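Local coordinates for glucose-6-phosphate dehydrogenase (Trypanosoma cruzi, PDB 5AQ1), which oxidises glucose 6-phosphate to 6-phosphogluconolactone with NADP+ as hydride acceptor, producing NADPH in the first step of the pentose phosphate pathway, at residues 201-205 and 206-210; 351-354 and 355-358; 428-431 and 432-436; 465-468 and 469-473. One frame throughout, in Å; residues are numbered along the deposited sequence.

Interaction 1. Residues 201-205 and 206-210; sequences FNERQ and VFRID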
loop_
_atom_site.group_PDB
_atom_site.type_symbol
_atom_site.label_atom_id
_atom_site.label_comp_id
_atom_site.label_asym_id
_atom_site.label_seq_id
_atom_site.Cartn_x
_atom_site.Cartn_y
_atom_site.Cartn_z
ATOM N N PHE B 201 4.616 -18.367 -43.286
ATOM C CA PHE B 201 3.510 -18.608 -42.356
ATOM C C PHE B 201 3.103 -17.334 -41.627
ATOM O O PHE B 201 3.931 -16.459 -41.387
ATOM C CB PHE B 201 3.919 -19.642 -41.303
ATOM C CG PHE B 201 4.246 -20.989 -41.869
ATOM C CD1 PHE B 201 3.235 -21.882 -42.190
ATOM C CD2 PHE B 201 5.565 -21.369 -42.075
ATOM C CE1 PHE B 201 3.532 -23.127 -42.713
ATOM C CE2 PHE B 201 5.868 -22.616 -42.597
ATOM C CZ PHE B 201 4.851 -23.497 -42.918
ATOM N N ASN B 202 1.826 -17.248 -41.262
ATOM C CA ASN B 202 1.349 -16.206 -40.357
ATOM C C ASN B 202 1.803 -16.525 -38.947
ATOM O O ASN B 202 2.029 -17.688 -38.611
ATOM C CB ASN B 202 -0.176 -16.127 -40.364
ATOM C CG ASN B 202 -0.754 -15.709 -41.704
ATOM O OD1 ASN B 202 -1.940 -15.909 -41.927
ATOM N ND2 ASN B 202 0.060 -15.136 -42.599
ATOM N N GLU B 203 1.926 -15.496 -38.117
ATOM C CA GLU B 203 2.319 -15.683 -36.722
ATOM C C GLU B 203 1.282 -16.508 -35.957
ATOM O O GLU B 203 1.630 -17.240 -35.032
ATOM C CB GLU B 203 2.529 -14.324 -36.047
ATOM C CG GLU B 203 3.033 -14.380 -34.608
ATOM C CD GLU B 203 4.429 -14.963 -34.467
ATOM O OE1 GLU B 203 5.127 -15.180 -35.486
ATOM O OE2 GLU B 203 4.836 -15.194 -33.313
ATOM N N ARG B 204 0.017 -16.386 -36.352
ATOM C CA ARG B 204 -1.061 -17.205 -35.800
ATOM C C ARG B 204 -0.831 -18.707 -35.994
ATOM O O ARG B 204 -1.229 -19.510 -35.152
ATOM C CB ARG B 204 -2.394 -16.808 -36.435
ATOM C CG ARG B 204 -2.977 -15.512 -35.902
ATOM C CD ARG B 204 -4.412 -15.326 -36.376
ATOM N NE ARG B 204 -4.564 -15.566 -37.814
ATOM C CZ ARG B 204 -4.270 -14.690 -38.779
ATOM N NH1 ARG B 204 -3.791 -13.481 -38.495
ATOM N NH2 ARG B 204 -4.457 -15.033 -40.049
ATOM N N GLN B 205 -0.193 -19.078 -37.102
ATOM C CA GLN B 205 0.048 -20.483 -37.432
ATOM C C GLN B 205 1.271 -21.079 -36.743
ATOM O O GLN B 205 1.388 -22.297 -36.654
ATOM C CB GLN B 205 0.204 -20.648 -38.943
ATOM C CG GLN B 205 -1.025 -20.257 -39.738
ATOM C CD GLN B 205 -0.787 -20.309 -41.233
ATOM O OE1 GLN B 205 0.193 -19.759 -41.736
ATOM N NE2 GLN B 205 -1.692 -20.961 -41.956
ATOM N N VAL B 206 2.182 -20.235 -36.269
ATOM C CA VAL B 206 3.422 -20.710 -35.656
ATOM C C VAL B 206 3.282 -20.846 -34.137
ATOM O O VAL B 206 2.852 -19.917 -33.454
ATOM C CB VAL B 206 4.609 -19.784 -35.983
ATOM C CG1 VAL B 206 5.884 -20.297 -35.326
ATOM C CG2 VAL B 206 4.801 -19.679 -37.491
ATOM N N PHE B 207 3.666 -22.015 -33.630
ATOM C CA PHE B 207 3.602 -22.335 -32.213
ATOM C C PHE B 207 4.995 -22.716 -31.720
ATOM O O PHE B 207 5.382 -23.883 -31.761
ATOM C CB PHE B 207 2.607 -23.477 -31.987
ATOM C CG PHE B 207 1.174 -23.051 -32.089
ATOM C CD1 PHE B 207 0.618 -22.724 -33.315
ATOM C CD2 PHE B 207 0.384 -22.958 -30.957
ATOM C CE1 PHE B 207 -0.703 -22.317 -33.410
ATOM C CE2 PHE B 207 -0.937 -22.554 -31.042
ATOM C CZ PHE B 207 -1.484 -22.233 -32.270
ATOM N N ARG B 208 5.753 -21.721 -31.271
ATOM C CA ARG B 208 7.113 -21.953 -30.783
ATOM C C ARG B 208 7.096 -22.548 -29.377
ATOM O O ARG B 208 6.582 -21.932 -28.438
ATOM C CB ARG B 208 7.921 -20.655 -30.791
ATOM C CG ARG B 208 8.134 -20.091 -32.181
ATOM C CD ARG B 208 8.990 -18.837 -32.172
ATOM N NE ARG B 208 8.812 -18.074 -33.402
ATOM C CZ ARG B 208 7.739 -17.339 -33.681
ATOM N NH1 ARG B 208 6.730 -17.256 -32.817
ATOM N NH2 ARG B 208 7.670 -16.680 -34.833
ATOM N N ILE B 209 7.667 -23.742 -29.244
ATOM C CA ILE B 209 7.678 -24.453 -27.973
ATOM C C ILE B 209 8.722 -23.879 -27.028
ATOM O O ILE B 209 9.872 -23.667 -27.412
ATOM C CB ILE B 209 7.997 -25.958 -28.150
ATOM C CG1 ILE B 209 6.863 -26.671 -28.890
ATOM C CG2 ILE B 209 8.249 -26.625 -26.796
ATOM C CD1 ILE B 209 5.636 -26.968 -28.048
ATOM N N ASP B 210 8.289 -23.613 -25.801
ATOM C CA ASP B 210 9.176 -23.591 -24.646
ATOM C C ASP B 210 8.513 -24.511 -23.635
ATOM O O ASP B 210 7.532 -24.130 -22.990
ATOM C CB ASP B 210 9.346 -22.183 -24.083
ATOM C CG ASP B 210 10.385 -22.121 -22.979
ATOM O OD1 ASP B 210 10.442 -23.052 -22.142
ATOM O OD2 ASP B 210 11.147 -21.135 -22.948
HETATM O O HOH W 1 0.344 -19.254 -32.203
#

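Interaction 2. Residues 351-354 and 355-358; sequences VNND and RWHG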
loop_
_atom_site.group_PDB
_atom_site.type_symbol
_atom_site.label_atom_id
_atom_site.label_comp_id
_atom_site.label_asym_id
_atom_site.label_seq_id
_atom_site.Cartn_x
_atom_site.Cartn_y
_atom_site.Cartn_z
ATOM N N VAL B 351 14.695 -5.349 -13.166
ATOM C CA VAL B 351 13.547 -4.952 -13.973
ATOM C C VAL B 351 13.259 -3.489 -13.661
ATOM O O VAL B 351 12.884 -3.158 -12.534
ATOM C CB VAL B 351 12.309 -5.812 -13.661
ATOM C CG1 VAL B 351 11.164 -5.463 -14.602
ATOM C CG2 VAL B 351 12.648 -7.293 -13.767
ATOM N N ASN B 352 13.455 -2.617 -14.647
ATOM C CA ASN B 352 13.308 -1.187 -14.433
ATOM C C ASN B 352 11.890 -0.677 -14.675
ATOM O O ASN B 352 11.572 -0.129 -15.735
ATOM C CB ASN B 352 14.294 -0.395 -15.282
ATOM C CG ASN B 352 14.315 1.070 -14.912
ATOM O OD1 ASN B 352 14.135 1.426 -13.745
ATOM N ND2 ASN B 352 14.520 1.929 -15.896
ATOM N N ASN B 353 11.050 -0.856 -13.662
ATOM C CA ASN B 353 9.740 -0.224 -13.609
ATOM C C ASN B 353 9.324 -0.023 -12.151
ATOM O O ASN B 353 10.067 -0.371 -11.229
ATOM C CB ASN B 353 8.702 -1.030 -14.407
ATOM C CG ASN B 353 8.360 -2.370 -13.771
ATOM O OD1 ASN B 353 8.568 -2.589 -12.577
ATOM N ND2 ASN B 353 7.800 -3.267 -14.571
ATOM N N ASP B 354 8.140 0.535 -11.945
ATOM C CA ASP B 354 7.729 0.965 -10.616
ATOM C C ASP B 354 7.335 -0.189 -9.699
ATOM O O ASP B 354 7.464 -0.082 -8.483
ATOM C CB ASP B 354 6.611 1.987 -10.740
ATOM C CG ASP B 354 7.069 3.243 -11.455
ATOM O OD1 ASP B 354 7.915 3.976 -10.889
ATOM O OD2 ASP B 354 6.603 3.495 -12.583
ATOM N N ARG B 355 6.876 -1.293 -10.273
ATOM C CA ARG B 355 6.581 -2.481 -9.485
ATOM C C ARG B 355 7.853 -3.113 -8.921
ATOM O O ARG B 355 7.842 -3.625 -7.798
ATOM C CB ARG B 355 5.826 -3.508 -10.330
ATOM C CG ARG B 355 5.431 -4.778 -9.587
ATOM C CD ARG B 355 4.725 -5.750 -10.509
ATOM N NE ARG B 355 3.401 -5.267 -10.889
ATOM C CZ ARG B 355 2.283 -5.479 -10.198
ATOM N NH1 ARG B 355 2.295 -6.176 -9.062
ATOM N NH2 ARG B 355 1.136 -4.985 -10.647
ATOM N N TRP B 356 8.939 -3.071 -9.692
ATOM C CA TRP B 356 10.124 -3.894 -9.416
ATOM C C TRP B 356 11.419 -3.141 -9.124
ATOM O O TRP B 356 12.454 -3.771 -8.901
ATOM C CB TRP B 356 10.362 -4.846 -10.594
ATOM C CG TRP B 356 9.281 -5.845 -10.751
ATOM C CD1 TRP B 356 8.447 -5.993 -11.820
ATOM C CD2 TRP B 356 8.890 -6.839 -9.796
ATOM N NE1 TRP B 356 7.567 -7.027 -11.595
ATOM C CE2 TRP B 356 7.818 -7.562 -10.359
ATOM C CE3 TRP B 356 9.348 -7.191 -8.519
ATOM C CZ2 TRP B 356 7.195 -8.613 -9.691
ATOM C CZ3 TRP B 356 8.730 -8.237 -7.856
ATOM C CH2 TRP B 356 7.665 -8.937 -8.443
ATOM N N HIS B 357 11.372 -1.812 -9.101
ATOM C CA HIS B 357 12.587 -1.031 -8.876
ATOM C C HIS B 357 13.264 -1.434 -7.568
ATOM O O HIS B 357 12.622 -1.488 -6.515
ATOM C CB HIS B 357 12.292 0.468 -8.862
ATOM C CG HIS B 357 13.506 1.322 -8.639
ATOM N ND1 HIS B 357 14.548 1.389 -9.543
ATOM C CD2 HIS B 357 13.841 2.144 -7.617
ATOM C CE1 HIS B 357 15.472 2.215 -9.084
ATOM N NE2 HIS B 357 15.068 2.685 -7.918
ATOM N N GLY B 358 14.557 -1.734 -7.652
ATOM C CA GLY B 358 15.357 -2.075 -6.486
ATOM C C GLY B 358 15.275 -3.524 -6.035
ATOM O O GLY B 358 15.937 -3.899 -5.067
HETATM O O HOH W 2 14.431 -5.018 -10.460
HETATM O O HOH W 3 6.814 -1.283 -6.043
#

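Interaction 3. Residues 428-431 and 432-436; sequences LTYE and RRYDV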
loop_
_atom_site.group_PDB
_atom_site.type_symbol
_atom_site.label_atom_id
_atom_site.label_comp_id
_atom_site.label_asym_id
_atom_site.label_seq_id
_atom_site.Cartn_x
_atom_site.Cartn_y
_atom_site.Cartn_z
ATOM N N LEU B 428 1.542 -27.031 0.360
ATOM C CA LEU B 428 0.693 -27.726 -0.598
ATOM C C LEU B 428 1.599 -28.570 -1.485
ATOM O O LEU B 428 2.187 -28.062 -2.443
ATOM C CB LEU B 428 -0.122 -26.739 -1.443
ATOM C CG LEU B 428 -0.914 -27.308 -2.634
ATOM C CD1 LEU B 428 -1.931 -28.345 -2.184
ATOM C CD2 LEU B 428 -1.598 -26.198 -3.415
ATOM N N THR B 429 1.730 -29.846 -1.132
ATOM C CA THR B 429 2.488 -30.816 -1.918
ATOM C C THR B 429 1.500 -31.651 -2.724
ATOM O O THR B 429 0.682 -32.378 -2.157
ATOM C CB THR B 429 3.344 -31.722 -1.009
ATOM O OG1 THR B 429 4.214 -30.910 -0.214
ATOM C CG2 THR B 429 4.187 -32.683 -1.824
ATOM N N TYR B 430 1.592 -31.555 -4.046
ATOM C CA TYR B 430 0.562 -32.097 -4.943
ATOM C C TYR B 430 0.369 -33.618 -4.834
ATOM O O TYR B 430 -0.760 -34.106 -4.943
ATOM C CB TYR B 430 0.847 -31.695 -6.401
ATOM C CG TYR B 430 0.385 -30.292 -6.767
ATOM C CD1 TYR B 430 0.729 -29.195 -5.981
ATOM C CD2 TYR B 430 -0.385 -30.059 -7.905
ATOM C CE1 TYR B 430 0.315 -27.917 -6.309
ATOM C CE2 TYR B 430 -0.805 -28.781 -8.241
ATOM C CZ TYR B 430 -0.452 -27.715 -7.434
ATOM O OH TYR B 430 -0.853 -26.436 -7.744
ATOM N N GLU B 431 1.453 -34.358 -4.605
ATOM C CA GLU B 431 1.374 -35.822 -4.538
ATOM C C GLU B 431 0.671 -36.318 -3.262
ATOM O O GLU B 431 0.157 -37.437 -3.238
ATOM C CB GLU B 431 2.769 -36.450 -4.699
ATOM C CG GLU B 431 3.547 -36.695 -3.413
ATOM C CD GLU B 431 5.046 -36.435 -3.570
ATOM O OE1 GLU B 431 5.696 -36.995 -4.486
ATOM O OE2 GLU B 431 5.583 -35.645 -2.768
ATOM N N ARG B 432 0.651 -35.484 -2.218
ATOM C CA ARG B 432 -0.064 -35.793 -0.973
ATOM C C ARG B 432 -1.508 -35.298 -1.002
ATOM O O ARG B 432 -2.420 -36.006 -0.586
ATOM C CB ARG B 432 0.664 -35.199 0.244
ATOM C CG ARG B 432 1.859 -36.028 0.700
ATOM C CD ARG B 432 2.332 -35.712 2.119
ATOM N NE ARG B 432 3.484 -34.803 2.126
ATOM C CZ ARG B 432 3.484 -33.505 2.438
ATOM N NH1 ARG B 432 2.376 -32.863 2.802
ATOM N NH2 ARG B 432 4.636 -32.840 2.386
ATOM N N ARG B 433 -1.709 -34.082 -1.487
ATOM C CA ARG B 433 -3.034 -33.469 -1.509
ATOM C C ARG B 433 -3.925 -34.057 -2.610
ATOM O O ARG B 433 -5.092 -34.362 -2.363
ATOM C CB ARG B 433 -2.895 -31.950 -1.676
ATOM C CG ARG B 433 -4.196 -31.175 -1.818
ATOM C CD ARG B 433 -4.997 -31.098 -0.526
ATOM N NE ARG B 433 -5.970 -30.003 -0.593
ATOM C CZ ARG B 433 -7.108 -30.025 -1.292
ATOM N NH1 ARG B 433 -7.464 -31.093 -2.004
ATOM N NH2 ARG B 433 -7.907 -28.961 -1.281
ATOM N N TYR B 434 -3.375 -34.208 -3.814
ATOM C CA TYR B 434 -4.155 -34.621 -4.983
ATOM C C TYR B 434 -3.826 -36.039 -5.441
ATOM O O TYR B 434 -2.656 -36.407 -5.565
ATOM C CB TYR B 434 -3.914 -33.658 -6.147
ATOM C CG TYR B 434 -4.154 -32.206 -5.808
ATOM C CD1 TYR B 434 -5.424 -31.752 -5.460
ATOM C CD2 TYR B 434 -3.110 -31.282 -5.844
ATOM C CE1 TYR B 434 -5.646 -30.421 -5.151
ATOM C CE2 TYR B 434 -3.324 -29.952 -5.534
ATOM C CZ TYR B 434 -4.592 -29.527 -5.190
ATOM O OH TYR B 434 -4.808 -28.205 -4.886
ATOM N N ASP B 435 -4.867 -36.820 -5.718
ATOM C CA ASP B 435 -4.715 -38.187 -6.207
ATOM C C ASP B 435 -4.785 -38.217 -7.744
ATOM O O ASP B 435 -5.682 -38.828 -8.327
ATOM C CB ASP B 435 -5.799 -39.080 -5.585
ATOM C CG ASP B 435 -5.674 -40.542 -5.990
ATOM O OD1 ASP B 435 -4.569 -40.975 -6.384
ATOM O OD2 ASP B 435 -6.690 -41.263 -5.911
ATOM N N VAL B 436 -3.837 -37.540 -8.392
ATOM C CA VAL B 436 -3.763 -37.495 -9.858
ATOM C C VAL B 436 -2.306 -37.513 -10.307
ATOM O O VAL B 436 -1.436 -36.965 -9.632
ATOM C CB VAL B 436 -4.450 -36.234 -10.457
ATOM C CG1 VAL B 436 -5.840 -36.031 -9.870
ATOM C CG2 VAL B 436 -3.602 -34.980 -10.252
#

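Interaction 4. Residues 465-468 and 469-473; sequences AAWR and IYTPL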
loop_
_atom_site.group_PDB
_atom_site.type_symbol
_atom_site.label_atom_id
_atom_site.label_comp_id
_atom_site.label_asym_id
_atom_site.label_seq_id
_atom_site.Cartn_x
_atom_site.Cartn_y
_atom_site.Cartn_z
ATOM N N ALA B 465 12.706 -10.011 -27.441
ATOM C CA ALA B 465 12.916 -9.350 -26.154
ATOM C C ALA B 465 13.841 -10.162 -25.250
ATOM O O ALA B 465 14.682 -9.599 -24.543
ATOM C CB ALA B 465 11.585 -9.103 -25.464
ATOM N N ALA B 466 13.695 -11.486 -25.289
ATOM C CA ALA B 466 14.532 -12.377 -24.490
ATOM C C ALA B 466 15.991 -12.346 -24.945
ATOM O O ALA B 466 16.893 -12.265 -24.115
ATOM C CB ALA B 466 13.994 -13.796 -24.531
ATOM N N TRP B 467 16.226 -12.395 -26.258
ATOM C CA TRP B 467 17.594 -12.370 -26.782
ATOM C C TRP B 467 18.331 -11.072 -26.460
ATOM O O TRP B 467 19.541 -11.080 -26.241
ATOM C CB TRP B 467 17.617 -12.615 -28.294
ATOM C CG TRP B 467 17.543 -14.067 -28.661
ATOM C CD1 TRP B 467 16.587 -14.675 -29.417
ATOM C CD2 TRP B 467 18.463 -15.095 -28.276
ATOM N NE1 TRP B 467 16.852 -16.016 -29.531
ATOM C CE2 TRP B 467 17.999 -16.301 -28.840
ATOM C CE3 TRP B 467 19.633 -15.114 -27.506
ATOM C CZ2 TRP B 467 18.663 -17.515 -28.662
ATOM C CZ3 TRP B 467 20.293 -16.317 -27.330
ATOM C CH2 TRP B 467 19.806 -17.504 -27.907
ATOM N N ARG B 468 17.602 -9.962 -26.430
ATOM C CA ARG B 468 18.204 -8.663 -26.144
ATOM C C ARG B 468 18.724 -8.565 -24.710
ATOM O O ARG B 468 19.671 -7.829 -24.436
ATOM C CB ARG B 468 17.214 -7.535 -26.450
ATOM C CG ARG B 468 17.081 -7.280 -27.942
ATOM C CD ARG B 468 15.940 -6.340 -28.284
ATOM N NE ARG B 468 15.776 -6.247 -29.735
ATOM C CZ ARG B 468 16.373 -5.350 -30.518
ATOM N NH1 ARG B 468 17.169 -4.409 -30.016
ATOM N NH2 ARG B 468 16.150 -5.388 -31.824
ATOM N N ILE B 469 18.118 -9.324 -23.804
ATOM C CA ILE B 469 18.554 -9.351 -22.416
ATOM C C ILE B 469 19.959 -9.940 -22.274
ATOM O O ILE B 469 20.777 -9.416 -21.507
ATOM C CB ILE B 469 17.554 -10.136 -21.537
ATOM C CG1 ILE B 469 16.236 -9.360 -21.440
ATOM C CG2 ILE B 469 18.123 -10.384 -20.144
ATOM C CD1 ILE B 469 15.060 -10.177 -20.946
ATOM N N TYR B 470 20.236 -11.012 -23.020
ATOM C CA TYR B 470 21.447 -11.811 -22.806
ATOM C C TYR B 470 22.522 -11.685 -23.883
ATOM O O TYR B 470 23.664 -12.075 -23.645
ATOM C CB TYR B 470 21.074 -13.288 -22.640
ATOM C CG TYR B 470 20.031 -13.511 -21.578
ATOM C CD1 TYR B 470 20.365 -13.486 -20.233
ATOM C CD2 TYR B 470 18.706 -13.731 -21.920
ATOM C CE1 TYR B 470 19.403 -13.678 -19.252
ATOM C CE2 TYR B 470 17.737 -13.920 -20.951
ATOM C CZ TYR B 470 18.088 -13.893 -19.617
ATOM O OH TYR B 470 17.134 -14.076 -18.644
ATOM N N THR B 471 22.178 -11.138 -25.048
ATOM C CA THR B 471 23.106 -11.113 -26.182
ATOM C C THR B 471 24.419 -10.376 -25.892
ATOM O O THR B 471 25.485 -10.915 -26.179
ATOM C CB THR B 471 22.436 -10.569 -27.464
ATOM O OG1 THR B 471 21.488 -11.531 -27.940
ATOM C CG2 THR B 471 23.462 -10.307 -28.565
ATOM N N PRO B 472 24.354 -9.148 -25.331
ATOM C CA PRO B 472 25.602 -8.464 -24.962
ATOM C C PRO B 472 26.525 -9.307 -24.081
ATOM O O PRO B 472 27.735 -9.330 -24.315
ATOM C CB PRO B 472 25.117 -7.228 -24.201
ATOM C CG PRO B 472 23.777 -6.943 -24.773
ATOM C CD PRO B 472 23.182 -8.269 -25.165
ATOM N N LEU B 473 25.955 -9.995 -23.092
ATOM C CA LEU B 473 26.726 -10.889 -22.225
ATOM C C LEU B 473 27.304 -12.066 -23.003
ATOM O O LEU B 473 28.487 -12.383 -22.872
ATOM C CB LEU B 473 25.869 -11.409 -21.067
ATOM C CG LEU B 473 26.496 -12.484 -20.163
ATOM C CD1 LEU B 473 27.840 -12.037 -19.602
ATOM C CD2 LEU B 473 25.547 -12.843 -19.031
#

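Interaction 1. Residues 201-205 and 206-210
E203 and R208 meet across a turn in a two-pronged salt bridge that joins the turn to the strand following it. From CB the E203 chain first leads away from the strand; CG is anti to the backbone N (chi1 -176°), and the bend at the next bond swings the carboxylate back toward R208. At the tip OE1 takes NH2 of R208 on its syn lone pair, with OE1 to NH2 3.0 Å and the N-H pointing almost straight at the oxygen (174°). OE2 receives NH1 of R208 at 2.8 Å, again from the syn side but tilted out of the carboxylate plane. The two flat groups are 23° from coplanar, and the grip of two nitrogens on two oxygens fixes the rotation of both. The turn leads from the loop after helix 187-197 into strand 206-208, the last strand of the parallel sheet in the dinucleotide-binding, Rossmann-like domain. Its backbone is closed by V206 N bonding to E203 O at 3.3 Å, the donor standing above the carbonyl plane. V206 lays CG1 over one face of the R208 guanidinium, while its CG2 packs on CB of F201 at 3.9 Å. F207 turns its ring edge to Q205 O, 3.5 Å from CD1. OE2 of E203 also accepts from V460 N at the start of helix 460-479, and NH1 of R208 donates to V458 O just before it.

Interaction 2. Residues 351-354 and 355-358
R355 follows N353 and D354 round a compact turn, where its CB lies 3.7 Å from N353 OD1. CG rests over one face of the W356 ring, toward the rim, and beyond it the chain bends at chi3 to carry the guanidinium to a salt bridge with E284 and a bond to W235 O. W356 comes next, and its backbone N donates to N353 OD1 at 2.9 Å. The donor sits nearly on the extension of the N353 side-chain C=O bond, and chi1 of 69°, which folds CG between the backbone N and the carbonyl carbon, turns the amide back over its own turn. The W356 side chain runs beside those of N353 and V351, the amide 25° from the indole plane and CB 3.8 Å from V351 CB. A water links W356 O to V351 N. H357 N then makes a weak bond to N353 O, 2.9 Å long but bent at 119°. D354 faces other copies of the protein, pairing with K285 and R229 of the third subunit. The turn connects strands 344-349 and 361-366, antiparallel neighbours in the large mixed sheet; W356 NE1 donates to T282 O at the end of helix 264-282, and its ring meets F361 edge-to-face.

Interaction 3. Residues 428-431 and 432-436
Y430 and Y434 form the close-packed half of this contact, an edge-to-face pair one helical turn apart. The Y434 edge, through CD2 and CE2, comes over the Y430 face, with CE2 above the ring centre and CD2 3.6 Å from CD2 of Y430. Centroids lie 5.0 Å apart and the planes meet at 68°. The two side chains run alongside each other, and L428 adds its CD1 methyl, 4.0 Å from CE2 of Y434. R433 completes the cluster with its aliphatic part: CG sits over the centre of one Y434 face and lies 3.6 Å from L428 CD1. The short helix 430-433 is closed by backbone bonds. T429 O accepts from both R432 N and R433 N, the latter at 3.0 Å, and Y430 O accepts from Y434 N at 2.9 Å. The other flank, formed by E431 and R432, is exposed and looser. The R432 chain bends at chi3 to lay a guanidinium face against T429 CB, near the rim; T429 OG1 is hydrogen-bonded to D427, and E431 OE2 to S403 OG. The chemistry thus divides: the apolar parts of L428, Y430, R433 and Y434 pack together, E431 and R432 make a separate polar flank, and the polar tips of the cluster continue into the subunit interface, where Y434 OH bonds to T424 and H422 and R433 NH2 pairs with E425, all of the fourth subunit.

Interaction 4. Residues 465-468 and 469-473
Helix 460-479, a long helix of the C-terminal domain, carries a proline inside its span, and this contact illustrates how a helix accommodates that interruption. W467 O lies one turn ahead of the kink and gathers three donors from the next turn. T471 N approaches nearly in line with the carbonyl bond at 2.9 Å, whereas Y470 N, at 3.3 Å, stands above the carbonyl plane. The third donor is the T471 hydroxyl: with OG1 beside its own backbone N (chi1 -70°), it folds back onto the preceding turn and gives its proton to W467 O at 2.6 Å, also from above the plane. P472 has no N-H to offer, and its CD instead lies 3.6 Å from R468 O, the carbonyl that a regular helix would pair with that position. The threonine hydroxyl thus adds a side-chain bond at the carbonyl next to the one whose backbone partner is lost. Two other side chains curl along the helix. I469 sends CG1 to within 3.5 Å of A465 O, and its CG2 lies over the centre of one face of the Y470 ring. A466 O lies 3.2 Å from Y470 CD2, oblique to the ring. R468 extends its chain outward, and its NE pairs with D464 on the preceding turn. The buried side chains join several elements: A466, W467 and Y470 pack against helix 264-282, with Y470 OH bonded to T275. W467 also packs on T187 and S190 of helix 187-197, T471 OG1 bonds to T187, and Y470 reaches L347 and L349 of strand 344-349.

All four contacts tie neighbouring turns of chain, yet their chemistry follows their place in the fold. Interaction 4 is the buried one, relying on a shared carbonyl and on packing against helices; interactions 1, 2 and 3 are partly buried. Interaction 1 belongs to the nucleotide-binding domain and the other three to the C-terminal one. Helix 187-197 precedes interaction 1 and packs on interaction 4, whose own helix begins beside the salt bridge of interaction 1; strand 344-349 leads into interaction 2 and also touches interaction 4. In both pairs the nearest atoms are about 8 Å apart. Interactions 2 and 3 lie at subunit interfaces: one offers an acid to basic partners, the other a tyrosine and an arginine.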